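Long-range contacts in L-methionine gamma-lyase (Fusobacterium nucleatum subsp. nucleatum, PDB 6LXU), which belongs to the Cys/Met metabolism family of PLP-dependent enzymes and carries a covalently bound pyridoxal phosphate in an assembly of four chains: residues 36-41 with 55-60; 73-78 with 224-229; 167-172 with 196-201; 181-186 with 202-207; 321-326 with 351-356. One frame throughout, in Å; residues are numbered along the deposited sequence.

Contact 1. Residues 36-41 with 55-60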
# COMPACT_ATOMS: atom_id res chain seq x y z
N SER A 36 13.67 -4.39 0.59
CA SER A 36 14.45 -5.34 -0.21
C SER A 36 15.48 -6.05 0.67
O SER A 36 15.62 -7.26 0.60
CB SER A 36 15.15 -4.64 -1.37
OG SER A 36 15.99 -3.61 -0.90
N THR A 37 16.18 -5.28 1.49
CA THR A 37 17.33 -5.80 2.22
C THR A 37 17.21 -5.56 3.71
O THR A 37 16.27 -4.91 4.19
CB THR A 37 18.62 -5.25 1.62
OG1 THR A 37 19.71 -6.05 2.08
CG2 THR A 37 18.85 -3.78 1.94
N PHE A 38 18.16 -6.15 4.43
CA PHE A 38 18.16 -6.20 5.89
C PHE A 38 19.56 -5.84 6.37
O PHE A 38 20.57 -6.22 5.75
CB PHE A 38 17.77 -7.59 6.39
CG PHE A 38 16.37 -7.98 6.02
CD1 PHE A 38 16.05 -8.42 4.75
CD2 PHE A 38 15.35 -7.88 6.96
CE1 PHE A 38 14.75 -8.76 4.40
CE2 PHE A 38 14.06 -8.24 6.63
CZ PHE A 38 13.75 -8.67 5.34
N ILE A 39 19.63 -5.12 7.46
CA ILE A 39 20.93 -4.66 7.95
C ILE A 39 21.45 -5.56 9.05
O ILE A 39 20.68 -6.08 9.86
CB ILE A 39 20.92 -3.17 8.35
CG1 ILE A 39 20.10 -2.90 9.59
CG2 ILE A 39 20.45 -2.31 7.20
CD1 ILE A 39 20.25 -1.46 10.04
N PHE A 40 22.76 -5.74 9.08
CA PHE A 40 23.43 -6.53 10.10
C PHE A 40 24.06 -5.61 11.14
O PHE A 40 24.50 -4.53 10.82
CB PHE A 40 24.50 -7.41 9.47
CG PHE A 40 24.02 -8.20 8.29
CD1 PHE A 40 22.99 -9.13 8.45
CD2 PHE A 40 24.55 -8.01 7.04
CE1 PHE A 40 22.54 -9.87 7.37
CE2 PHE A 40 24.09 -8.75 5.96
CZ PHE A 40 23.08 -9.68 6.13
N ASP A 41 24.12 -6.11 12.38
CA ASP A 41 24.73 -5.37 13.49
C ASP A 41 26.26 -5.36 13.39
O ASP A 41 26.91 -4.50 13.98
CB ASP A 41 24.37 -6.00 14.85
CG ASP A 41 22.87 -6.05 15.13
OD1 ASP A 41 22.15 -5.16 14.64
OD2 ASP A 41 22.43 -6.98 15.84
N ALA A 55 19.65 -17.16 13.23
CA ALA A 55 18.35 -16.90 12.63
C ALA A 55 18.24 -15.44 12.25
O ALA A 55 18.95 -14.59 12.79
CB ALA A 55 17.24 -17.27 13.61
N GLY A 56 17.34 -15.16 11.32
CA GLY A 56 17.07 -13.80 10.87
C GLY A 56 17.24 -13.68 9.37
O GLY A 56 17.57 -14.65 8.68
N TYR A 57 17.06 -12.46 8.90
CA TYR A 57 16.83 -12.20 7.48
C TYR A 57 18.03 -11.59 6.79
O TYR A 57 18.96 -11.07 7.42
CB TYR A 57 15.56 -11.32 7.33
CG TYR A 57 14.33 -12.09 7.76
CD1 TYR A 57 13.63 -12.85 6.84
CD2 TYR A 57 13.89 -12.10 9.08
CE1 TYR A 57 12.52 -13.58 7.21
CE2 TYR A 57 12.78 -12.84 9.46
CZ TYR A 57 12.11 -13.60 8.52
OH TYR A 57 11.01 -14.35 8.88
N ILE A 58 18.02 -11.70 5.47
CA ILE A 58 19.09 -11.23 4.59
C ILE A 58 18.55 -10.36 3.45
O ILE A 58 19.06 -9.27 3.22
CB ILE A 58 19.91 -12.42 4.04
CG1 ILE A 58 20.62 -13.18 5.17
CG2 ILE A 58 20.91 -11.94 2.99
CD1 ILE A 58 21.28 -14.46 4.71
N TYR A 59 17.56 -10.87 2.73
CA TYR A 59 17.13 -10.23 1.48
C TYR A 59 15.79 -10.83 1.10
O TYR A 59 15.61 -12.03 1.20
CB TYR A 59 18.15 -10.50 0.40
CG TYR A 59 17.94 -9.83 -0.93
CD1 TYR A 59 18.21 -8.49 -1.08
CD2 TYR A 59 17.55 -10.55 -2.05
CE1 TYR A 59 18.10 -7.87 -2.31
CE2 TYR A 59 17.43 -9.95 -3.29
CZ TYR A 59 17.72 -8.61 -3.42
OH TYR A 59 17.68 -7.98 -4.64
N THR A 60 14.85 -9.99 0.67
CA THR A 60 13.47 -10.44 0.53
C THR A 60 13.26 -11.58 -0.47
O THR A 60 12.37 -12.39 -0.26
CB THR A 60 12.56 -9.23 0.26
OG1 THR A 60 12.51 -8.51 1.49
CG2 THR A 60 11.14 -9.59 -0.18
O HOH W 1 21.52 -7.97 3.88
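Thr-37 and Tyr-59 form a single backbone bridge, CA to CA 4.5 Å, between segments that run in nearly opposite directions (163° apart). The pair lies in the N-terminal region of a fold-type I PLP enzyme, where one subunit reaches into another: Tyr-59 OH bonds to the cofactor-bearing LLP side chain of a second subunit, and Thr-37 OG1 to Val-340 O of that second subunit. Thr-60 N donates to Ser-36 O at 2.8 Å, and this carbonyl oxygen also lies 3.3 Å from Tyr-59 CD1. The next backbone pair, Phe-38 N to Ile-58 O, is weak at 3.5 Å. Phe-38 carries the apolar part. CG stands anti to the carbonyl carbon (chi1 -64°); the ring beyond it takes Tyr-57 CB over the centre of one face, a CH-pi contact 3.5 Å from the centroid. The two side chains point the same way side by side, yet their rings are slid so far apart, with planes at 26°, that they barely overlap. Farther along, the edge of Phe-40 faces Ile-58 CG1. One water links the backbones where direct bonding is poor, donating to Phe-38 O (2.7 Å) and Ile-58 O (2.9 Å).

Contact 2. Residues 73-78 with 224-229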
# COMPACT_ATOMS: atom_id res chain seq x y z
N LYS A 73 1.14 -19.69 8.10
CA LYS A 73 -0.32 -19.81 8.14
C LYS A 73 -0.82 -20.86 7.18
O LYS A 73 -1.63 -21.71 7.54
CB LYS A 73 -1.02 -18.49 7.83
CG LYS A 73 -1.07 -17.54 8.99
CD LYS A 73 -1.77 -16.23 8.67
CE LYS A 73 -1.67 -15.28 9.84
NZ LYS A 73 -2.42 -15.77 11.02
N ILE A 74 -0.37 -20.81 5.92
CA ILE A 74 -0.85 -21.81 4.97
C ILE A 74 -0.34 -23.21 5.35
O ILE A 74 -1.08 -24.20 5.20
CB ILE A 74 -0.55 -21.43 3.51
CG1 ILE A 74 -1.27 -22.37 2.54
CG2 ILE A 74 0.93 -21.42 3.20
CD1 ILE A 74 -2.79 -22.38 2.63
N ALA A 75 0.88 -23.31 5.85
CA ALA A 75 1.36 -24.60 6.34
C ALA A 75 0.46 -25.12 7.47
O ALA A 75 0.13 -26.31 7.50
CB ALA A 75 2.79 -24.51 6.79
N ALA A 76 0.08 -24.25 8.40
CA ALA A 76 -0.81 -24.67 9.49
C ALA A 76 -2.16 -25.13 8.97
O ALA A 76 -2.72 -26.13 9.45
CB ALA A 76 -0.98 -23.55 10.50
N LEU A 77 -2.71 -24.42 7.98
CA LEU A 77 -4.01 -24.78 7.42
C LEU A 77 -4.00 -26.11 6.67
O LEU A 77 -4.97 -26.86 6.77
CB LEU A 77 -4.52 -23.67 6.50
CG LEU A 77 -4.91 -22.37 7.23
CD1 LEU A 77 -5.06 -21.24 6.23
CD2 LEU A 77 -6.17 -22.53 8.06
N GLU A 78 -2.93 -26.39 5.94
CA GLU A 78 -2.77 -27.66 5.23
C GLU A 78 -2.22 -28.79 6.11
O GLU A 78 -2.13 -29.93 5.68
CB GLU A 78 -1.87 -27.49 4.01
CG GLU A 78 -2.49 -26.69 2.87
CD GLU A 78 -3.56 -27.42 2.08
OE1 GLU A 78 -3.87 -28.61 2.36
OE2 GLU A 78 -4.14 -26.78 1.16
N LEU A 224 1.20 -20.29 -3.32
CA LEU A 224 1.70 -20.87 -2.07
C LEU A 224 2.00 -22.34 -2.29
O LEU A 224 1.33 -23.02 -3.07
CB LEU A 224 0.69 -20.72 -0.94
CG LEU A 224 0.35 -19.29 -0.53
CD1 LEU A 224 -0.91 -19.22 0.30
CD2 LEU A 224 1.51 -18.64 0.17
N VAL A 225 3.03 -22.81 -1.59
CA VAL A 225 3.41 -24.22 -1.57
C VAL A 225 3.47 -24.68 -0.12
O VAL A 225 3.98 -23.94 0.72
CB VAL A 225 4.80 -24.42 -2.22
CG1 VAL A 225 5.24 -25.88 -2.17
CG2 VAL A 225 4.82 -23.90 -3.65
N VAL A 226 2.98 -25.89 0.16
CA VAL A 226 3.18 -26.52 1.46
C VAL A 226 3.75 -27.91 1.26
O VAL A 226 3.25 -28.69 0.46
CB VAL A 226 1.89 -26.60 2.29
CG1 VAL A 226 2.18 -27.22 3.66
CG2 VAL A 226 1.28 -25.22 2.47
N THR A 227 4.81 -28.21 2.01
CA THR A 227 5.45 -29.52 1.95
C THR A 227 6.33 -29.73 3.18
O THR A 227 6.37 -28.90 4.09
CB THR A 227 6.20 -29.69 0.60
OG1 THR A 227 6.68 -31.03 0.47
CG2 THR A 227 7.38 -28.75 0.47
N ARG A 228 7.05 -30.86 3.18
CA ARG A 228 8.01 -31.15 4.25
C ARG A 228 9.18 -30.18 4.19
O ARG A 228 9.53 -29.70 3.10
CB ARG A 228 8.58 -32.57 4.12
CG ARG A 228 7.60 -33.70 4.13
CD ARG A 228 8.29 -35.04 3.88
NE ARG A 228 8.88 -35.25 2.55
CZ ARG A 228 8.26 -35.79 1.48
NH1 ARG A 228 6.97 -36.11 1.53
NH2 ARG A 228 8.93 -35.98 0.35
N GLN A 229 9.80 -29.91 5.33
CA GLN A 229 10.87 -28.91 5.40
C GLN A 229 12.00 -29.13 4.41
O GLN A 229 12.47 -28.17 3.80
CB GLN A 229 11.47 -28.84 6.81
CG GLN A 229 12.32 -27.61 7.05
CD GLN A 229 11.49 -26.36 7.16
OE1 GLN A 229 10.55 -26.31 7.96
NE2 GLN A 229 11.81 -25.34 6.35
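Val-226 lies against the helix with both methyls. Its CG1, anti to the backbone N (chi1 -178°), packs on Ala-75 CA at 3.8 Å. CG2 turns to Ile-74, meeting CG1 of that side chain at 3.8 Å, and Glu-78 CB meets both methyls alike, 4.1 Å from Val-226 CG1. The Ile-74 and Val-226 side chains cross obliquely, and Ile-74 CG1 also meets a second partner, Leu-224 CD1, at 3.9 Å. Leu-224 and Val-226 point from the same side of the strand, so that Ile-74 is shared between them. At Ala-75 the backbones come nearest, its CA 5.6 Å from Val-226 CA; the axes of helix 73-78 and strand 224-227 pass at 8.2 Å with a crossing angle of -53°. The side-chain contacts are apolar, though the backbone O of Ile-74 also lies against Val-226 CG2. Glu-78 bends at chi2 (-74°); its OE2 bonds to His-208 NE2 and Asn-188 ND2. In this alpha/beta large domain of a fold-type I PLP enzyme, helix 65-78 packs on one face of the sheet at strand 223-227. That strand runs antiparallel to both neighbours, 82-86 and 205-209, while helix 11-17 packs against Ala-76 and Leu-77.

Contact 3. Residues 167-172 with 196-201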
# COMPACT_ATOMS: atom_id res chain seq x y z
N VAL A 167 -10.82 -36.67 -8.83
CA VAL A 167 -9.91 -37.83 -8.83
C VAL A 167 -9.52 -38.13 -7.39
O VAL A 167 -9.56 -37.26 -6.52
CB VAL A 167 -8.68 -37.64 -9.75
CG1 VAL A 167 -9.13 -37.23 -11.16
CG2 VAL A 167 -7.69 -36.64 -9.19
N ASP A 168 -9.17 -39.40 -7.15
CA ASP A 168 -8.98 -39.92 -5.80
C ASP A 168 -7.55 -39.72 -5.36
O ASP A 168 -6.66 -40.49 -5.76
CB ASP A 168 -9.37 -41.40 -5.77
CG ASP A 168 -9.47 -41.97 -4.37
OD1 ASP A 168 -8.64 -41.62 -3.51
OD2 ASP A 168 -10.38 -42.81 -4.15
N LEU A 169 -7.30 -38.70 -4.54
CA LEU A 169 -5.94 -38.34 -4.18
C LEU A 169 -5.21 -39.43 -3.40
O LEU A 169 -4.03 -39.67 -3.64
CB LEU A 169 -5.93 -37.04 -3.39
CG LEU A 169 -6.43 -35.81 -4.16
CD1 LEU A 169 -6.36 -34.60 -3.25
CD2 LEU A 169 -5.60 -35.59 -5.42
N GLU A 170 -5.90 -40.03 -2.43
CA GLU A 170 -5.26 -41.09 -1.63
C GLU A 170 -4.89 -42.29 -2.50
O GLU A 170 -3.77 -42.82 -2.40
CB GLU A 170 -6.17 -41.51 -0.49
CG GLU A 170 -5.51 -42.55 0.40
CD GLU A 170 -6.36 -43.05 1.53
OE1 GLU A 170 -7.43 -42.49 1.82
OE2 GLU A 170 -5.92 -44.08 2.14
N ALA A 171 -5.80 -42.71 -3.34
CA ALA A 171 -5.57 -43.87 -4.20
C ALA A 171 -4.47 -43.62 -5.21
O ALA A 171 -3.57 -44.45 -5.40
CB ALA A 171 -6.85 -44.26 -4.90
N LEU A 172 -4.49 -42.43 -5.83
CA LEU A 172 -3.46 -42.09 -6.81
C LEU A 172 -2.10 -41.96 -6.17
O LEU A 172 -1.09 -42.33 -6.76
CB LEU A 172 -3.84 -40.79 -7.54
CG LEU A 172 -5.01 -40.95 -8.51
CD1 LEU A 172 -5.61 -39.60 -8.87
CD2 LEU A 172 -4.55 -41.67 -9.76
N GLN A 196 -10.29 -29.72 1.73
CA GLN A 196 -9.46 -30.85 1.35
C GLN A 196 -8.05 -30.58 1.81
O GLN A 196 -7.56 -29.46 1.62
CB GLN A 196 -9.52 -30.95 -0.17
CG GLN A 196 -8.84 -32.11 -0.85
CD GLN A 196 -9.25 -32.19 -2.31
OE1 GLN A 196 -10.13 -32.96 -2.68
NE2 GLN A 196 -8.62 -31.37 -3.15
N LYS A 197 -7.40 -31.58 2.42
CA LYS A 197 -6.04 -31.45 2.91
C LYS A 197 -5.20 -32.59 2.34
O LYS A 197 -5.06 -33.67 2.95
CB LYS A 197 -5.99 -31.42 4.44
CG LYS A 197 -6.74 -30.22 5.04
CD LYS A 197 -6.39 -30.00 6.50
CE LYS A 197 -7.32 -29.00 7.16
NZ LYS A 197 -6.77 -28.49 8.45
N PRO A 198 -4.69 -32.40 1.12
CA PRO A 198 -4.04 -33.51 0.42
C PRO A 198 -2.87 -34.15 1.17
O PRO A 198 -2.64 -35.37 1.01
CB PRO A 198 -3.58 -32.86 -0.90
CG PRO A 198 -4.55 -31.75 -1.12
CD PRO A 198 -4.82 -31.21 0.25
N LEU A 199 -2.14 -33.38 1.97
CA LEU A 199 -1.00 -33.97 2.68
C LEU A 199 -1.46 -35.07 3.64
O LEU A 199 -0.72 -36.04 3.86
CB LEU A 199 -0.22 -32.90 3.44
CG LEU A 199 0.37 -31.78 2.57
CD1 LEU A 199 1.08 -30.77 3.45
CD2 LEU A 199 1.32 -32.30 1.50
N LYS A 200 -2.67 -34.95 4.17
CA LYS A 200 -3.21 -35.98 5.07
C LYS A 200 -3.58 -37.26 4.34
O LYS A 200 -3.83 -38.29 4.99
CB LYS A 200 -4.39 -35.42 5.85
CG LYS A 200 -4.02 -34.18 6.66
CD LYS A 200 -5.16 -33.69 7.55
CE LYS A 200 -5.31 -34.55 8.79
NZ LYS A 200 -6.22 -33.91 9.77
N LEU A 201 -3.62 -37.22 3.01
CA LEU A 201 -3.94 -38.36 2.16
C LEU A 201 -2.71 -39.00 1.53
O LEU A 201 -2.84 -39.90 0.71
CB LEU A 201 -4.93 -37.92 1.07
CG LEU A 201 -6.19 -37.24 1.61
CD1 LEU A 201 -7.06 -36.78 0.46
CD2 LEU A 201 -6.99 -38.14 2.54
O HOH W 2 -1.88 -42.31 -0.21
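Leu-169 and Glu-170, in the first turn of helix 169-176, meet Leu-201 at the end of the short 3-10 turn 198-201. Just before them Asp-168 takes the N-cap position: its OD1 accepts from Ala-171 N at 3.0 Å, the N-H coming from 55° above the carboxylate plane. Leu-169 follows and carries the apolar contact. Its CB lies 4.0 Å from Leu-201 CD1. The Leu-169 and Gln-196 side chains cross at about a right angle, Leu-169 CD1 lying 3.9 Å from the amide carbon CD of Gln-196 and also touching the ring of Pro-198 at CG. The amide it touches is engaged, Gln-196 NE2 donating to Asn-188 OD1 and Thr-158 O. At Glu-170 the backbone comes closer still: CA lies 3.6 Å from Leu-201 O in a CA-H...O contact with an angle of 154° at the hydrogen. A water joins the same carbonyl, Leu-201 O (2.8 Å), to Glu-170 O (2.9 Å). The carboxylate of Glu-170 turns to a salt bridge with Lys-174 one turn on. A capped helix packed on the crossover between strands 183-187 and 205-209 is part of the layered alpha/beta architecture of the large domain in fold-type I PLP enzymes.

Contact 4. Residues 181-186 with 202-207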
# COMPACT_ATOMS: atom_id res chain seq x y z
N ASN A 181 11.04 -42.94 -5.88
CA ASN A 181 11.51 -41.62 -6.29
C ASN A 181 10.39 -40.67 -6.74
O ASN A 181 10.67 -39.51 -7.08
CB ASN A 181 12.53 -41.80 -7.42
CG ASN A 181 13.42 -40.58 -7.62
OD1 ASN A 181 13.94 -40.02 -6.65
ND2 ASN A 181 13.62 -40.19 -8.88
N THR A 182 9.14 -41.12 -6.76
CA THR A 182 8.05 -40.29 -7.30
C THR A 182 7.43 -39.38 -6.25
O THR A 182 7.04 -39.83 -5.16
CB THR A 182 6.96 -41.16 -7.92
OG1 THR A 182 7.53 -42.03 -8.91
CG2 THR A 182 5.85 -40.32 -8.57
N LEU A 183 7.31 -38.09 -6.58
CA LEU A 183 6.60 -37.11 -5.75
C LEU A 183 5.21 -36.87 -6.29
O LEU A 183 5.03 -36.74 -7.50
CB LEU A 183 7.36 -35.80 -5.72
CG LEU A 183 8.74 -35.84 -5.06
CD1 LEU A 183 9.51 -34.57 -5.38
CD2 LEU A 183 8.63 -36.06 -3.56
N VAL A 184 4.24 -36.77 -5.39
CA VAL A 184 2.88 -36.44 -5.75
C VAL A 184 2.64 -34.97 -5.40
O VAL A 184 2.84 -34.56 -4.25
CB VAL A 184 1.85 -37.35 -5.02
CG1 VAL A 184 0.44 -37.00 -5.46
CG2 VAL A 184 2.13 -38.82 -5.31
N ILE A 185 2.21 -34.20 -6.41
CA ILE A 185 1.97 -32.76 -6.28
C ILE A 185 0.51 -32.53 -6.60
O ILE A 185 0.03 -33.00 -7.63
CB ILE A 185 2.87 -31.95 -7.24
CG1 ILE A 185 4.34 -32.30 -7.00
CG2 ILE A 185 2.61 -30.46 -7.08
CD1 ILE A 185 5.31 -31.65 -7.96
N VAL A 186 -0.20 -31.81 -5.73
CA VAL A 186 -1.62 -31.51 -5.94
C VAL A 186 -1.86 -30.00 -5.92
O VAL A 186 -1.46 -29.32 -4.98
CB VAL A 186 -2.50 -32.18 -4.88
CG1 VAL A 186 -3.96 -31.74 -5.00
CG2 VAL A 186 -2.39 -33.68 -5.03
N GLY A 202 -1.52 -38.54 1.91
CA GLY A 202 -0.26 -39.09 1.40
C GLY A 202 0.40 -38.30 0.29
O GLY A 202 1.42 -38.72 -0.22
N VAL A 203 -0.16 -37.15 -0.09
CA VAL A 203 0.45 -36.29 -1.12
C VAL A 203 1.73 -35.68 -0.56
O VAL A 203 1.83 -35.41 0.63
CB VAL A 203 -0.58 -35.23 -1.54
CG1 VAL A 203 0.02 -34.12 -2.39
CG2 VAL A 203 -1.74 -35.91 -2.24
N ASP A 204 2.73 -35.46 -1.42
CA ASP A 204 4.00 -34.88 -0.97
C ASP A 204 4.02 -33.35 -0.93
O ASP A 204 4.60 -32.78 -0.03
CB ASP A 204 5.13 -35.36 -1.86
CG ASP A 204 5.30 -36.86 -1.79
OD1 ASP A 204 5.80 -37.35 -0.76
OD2 ASP A 204 4.92 -37.54 -2.75
N ILE A 205 3.42 -32.71 -1.95
CA ILE A 205 3.49 -31.24 -2.09
C ILE A 205 2.12 -30.74 -2.48
O ILE A 205 1.50 -31.28 -3.40
CB ILE A 205 4.51 -30.82 -3.18
CG1 ILE A 205 5.90 -31.42 -2.92
CG2 ILE A 205 4.56 -29.29 -3.29
CD1 ILE A 205 6.87 -31.25 -4.07
N VAL A 206 1.66 -29.68 -1.81
CA VAL A 206 0.43 -28.98 -2.17
C VAL A 206 0.81 -27.62 -2.73
O VAL A 206 1.65 -26.92 -2.16
CB VAL A 206 -0.50 -28.81 -0.96
CG1 VAL A 206 -1.62 -27.81 -1.24
CG2 VAL A 206 -1.09 -30.16 -0.58
N VAL A 207 0.17 -27.25 -3.83
CA VAL A 207 0.33 -25.92 -4.42
C VAL A 207 -1.04 -25.24 -4.51
O VAL A 207 -2.09 -25.89 -4.66
CB VAL A 207 1.04 -25.96 -5.79
CG1 VAL A 207 2.41 -26.59 -5.67
CG2 VAL A 207 0.20 -26.65 -6.84
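Val-184 O is gripped by two successive N-H groups, those of Asp-204 and Ile-205, each with its nitrogen 3.0 Å away. The Ile-205 bond is the straighter, nearly in line with the carbonyl; the Asp-204 bond bends to 133° at the hydrogen. Asp-204 answers with its side chain. CG stands beside the backbone N, anti to the carbonyl carbon (chi1 -62°), and OD2 accepts from Val-184 N at 2.8 Å, an almost straight bond (170°) that uses the anti lone pair. The carboxylate thus serves Val-184 N at the point where the parallel ladder begins, and regular pairing takes over beyond it: Val-186 N donates to Ile-205 O at 2.9 Å and Val-207 N to Val-186 O at 2.9 Å. Side chains sort onto two faces. Ile-185 and Ile-205 lie side by side, pointing the same way toward helix 89-100, with CG1 of Ile-185 4.0 Å from CD1 of Ile-205. Val-186 and Val-206 take the other face, where Val-186 CG2 packs 3.6 Å from Val-203 CG1, the two side chains at about a right angle, on the side of helix 169-176. These are the two parallel strands of the beta-alpha-beta unit formed with helix 192-195. Buried as it is, the Asp-204 carboxylate has further partners: OD2 accepts from His-177 NE2, and OD1 forms a salt bridge with Arg-228 NH1. So many donors and a nearby positive charge would favour its ionised form.

Contact 5. Residues 321-326 with 351-356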
# COMPACT_ATOMS: atom_id res chain seq x y z
N GLY A 321 -29.80 -24.38 -24.83
CA GLY A 321 -29.78 -23.54 -26.03
C GLY A 321 -28.40 -23.24 -26.62
O GLY A 321 -28.31 -22.46 -27.56
N GLY A 322 -27.34 -23.82 -26.06
CA GLY A 322 -26.03 -23.74 -26.67
C GLY A 322 -25.37 -22.36 -26.68
O GLY A 322 -25.50 -21.57 -25.73
N PHE A 323 -24.69 -22.06 -27.78
CA PHE A 323 -23.77 -20.91 -27.88
C PHE A 323 -24.45 -19.58 -27.68
O PHE A 323 -24.00 -18.75 -26.87
CB PHE A 323 -23.06 -20.95 -29.24
CG PHE A 323 -21.95 -19.95 -29.38
CD1 PHE A 323 -20.67 -20.24 -28.93
CD2 PHE A 323 -22.17 -18.73 -30.00
CE1 PHE A 323 -19.64 -19.33 -29.09
CE2 PHE A 323 -21.14 -17.81 -30.15
CZ PHE A 323 -19.88 -18.12 -29.70
N GLU A 324 -25.55 -19.35 -28.39
CA GLU A 324 -26.26 -18.08 -28.28
C GLU A 324 -26.91 -17.93 -26.91
O GLU A 324 -27.00 -16.81 -26.41
CB GLU A 324 -27.30 -17.93 -29.40
CG GLU A 324 -26.70 -17.87 -30.80
CD GLU A 324 -25.76 -16.69 -31.01
OE1 GLU A 324 -26.07 -15.57 -30.55
OE2 GLU A 324 -24.70 -16.87 -31.65
N ALA A 325 -27.35 -19.03 -26.31
CA ALA A 325 -27.91 -18.99 -24.97
C ALA A 325 -26.87 -18.55 -23.94
O ALA A 325 -27.20 -17.77 -23.04
CB ALA A 325 -28.50 -20.33 -24.58
N GLY A 326 -25.64 -19.04 -24.09
CA GLY A 326 -24.54 -18.63 -23.20
C GLY A 326 -24.30 -17.14 -23.26
O GLY A 326 -24.21 -16.46 -22.22
N HIS A 351 -18.33 -17.77 -20.12
CA HIS A 351 -18.88 -18.68 -21.12
C HIS A 351 -17.69 -19.02 -22.01
O HIS A 351 -17.38 -18.26 -22.94
CB HIS A 351 -19.99 -17.97 -21.88
CG HIS A 351 -20.54 -18.77 -23.03
ND1 HIS A 351 -20.67 -18.24 -24.30
CD2 HIS A 351 -21.01 -20.03 -23.08
CE1 HIS A 351 -21.20 -19.17 -25.09
NE2 HIS A 351 -21.42 -20.26 -24.38
N PRO A 352 -16.98 -20.13 -21.71
CA PRO A 352 -15.71 -20.34 -22.41
C PRO A 352 -15.79 -20.35 -23.94
O PRO A 352 -14.87 -19.84 -24.60
CB PRO A 352 -15.24 -21.69 -21.87
CG PRO A 352 -15.85 -21.79 -20.52
CD PRO A 352 -17.14 -21.05 -20.57
N ALA A 353 -16.88 -20.88 -24.51
CA ALA A 353 -16.96 -20.98 -25.97
C ALA A 353 -16.89 -19.63 -26.66
O ALA A 353 -16.33 -19.55 -27.75
CB ALA A 353 -18.23 -21.73 -26.39
N SER A 354 -17.45 -18.58 -26.05
CA SER A 354 -17.41 -17.24 -26.64
C SER A 354 -16.33 -16.33 -26.07
O SER A 354 -16.10 -15.25 -26.61
CB SER A 354 -18.75 -16.54 -26.47
OG SER A 354 -19.00 -16.23 -25.11
N MET A 355 -15.67 -16.76 -24.99
CA MET A 355 -14.76 -15.87 -24.23
C MET A 355 -13.34 -16.43 -24.30
O MET A 355 -12.62 -16.15 -25.27
CB MET A 355 -15.31 -15.67 -22.81
CG MET A 355 -16.62 -14.88 -22.86
SD MET A 355 -17.48 -14.69 -21.29
CE MET A 355 -16.29 -13.74 -20.33
N THR A 356 -12.94 -17.26 -23.34
CA THR A 356 -11.57 -17.76 -23.29
C THR A 356 -11.19 -18.56 -24.54
O THR A 356 -10.02 -18.54 -24.95
CB THR A 356 -11.33 -18.65 -22.07
OG1 THR A 356 -12.34 -19.66 -22.02
CG2 THR A 356 -11.38 -17.86 -20.79
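Gly-326 lies directly over one face of the His-351 ring, its CA 3.7 Å from the ring centroid and 9° off the normal, a CH-pi contact. This is the tight, buried part: lacking a side chain, the glycine lets the helix settle on the imidazole, with Phe-323 O 3.3 Å from His-351 CE1. The ring is held at both nitrogens. ND1 and Ser-354 OG share a hydrogen bond of 2.7 Å whose donor may be either, and NE2 bonds to Asp-372 O; together they fix the rotation of the ring beneath the helix. The solvent side is where Phe-323 lies, itself partly exposed, at the start of the helix. CG of Phe-323 is anti to the backbone N (chi1 -172°), and the side chain crosses His-351 at about a right angle, the ring planes meeting obliquely at 57°. Phe-323 CD1 touches Ala-353 CB at 3.8 Å, Phe-323 CZ touches Ser-354 CB at 3.8 Å, and Ala-353 O sits at the ring edge, 3.6 Å from Phe-323 CE1. Helix 322-332 packed on the loop after strand 348-350 belongs to the C-terminal domain of fold-type I PLP enzymes, here at a subunit boundary: Met-355 packs on Phe-40 of a second subunit.

From the N terminus, contact 1 closes a short loop round helix 43-50 and is complete before contact 2 opens. Contact 2 closes the longest loop, from helix 65-78 to strand 223-227, and contacts 3 and 4 nest inside it. Those two cross, their segments alternating along the chain, and with contact 2 they join helices 65-78 and 169-176 and the crossover to neighbouring strands of the seven-stranded sheet. Contact 5 follows in series, within the C-terminal part. Contacts 1 and 5 lie on opposite sides of the chain's centre, their own centres about 52 Å apart, yet both touch a second subunit, so the two regions meet across the interface.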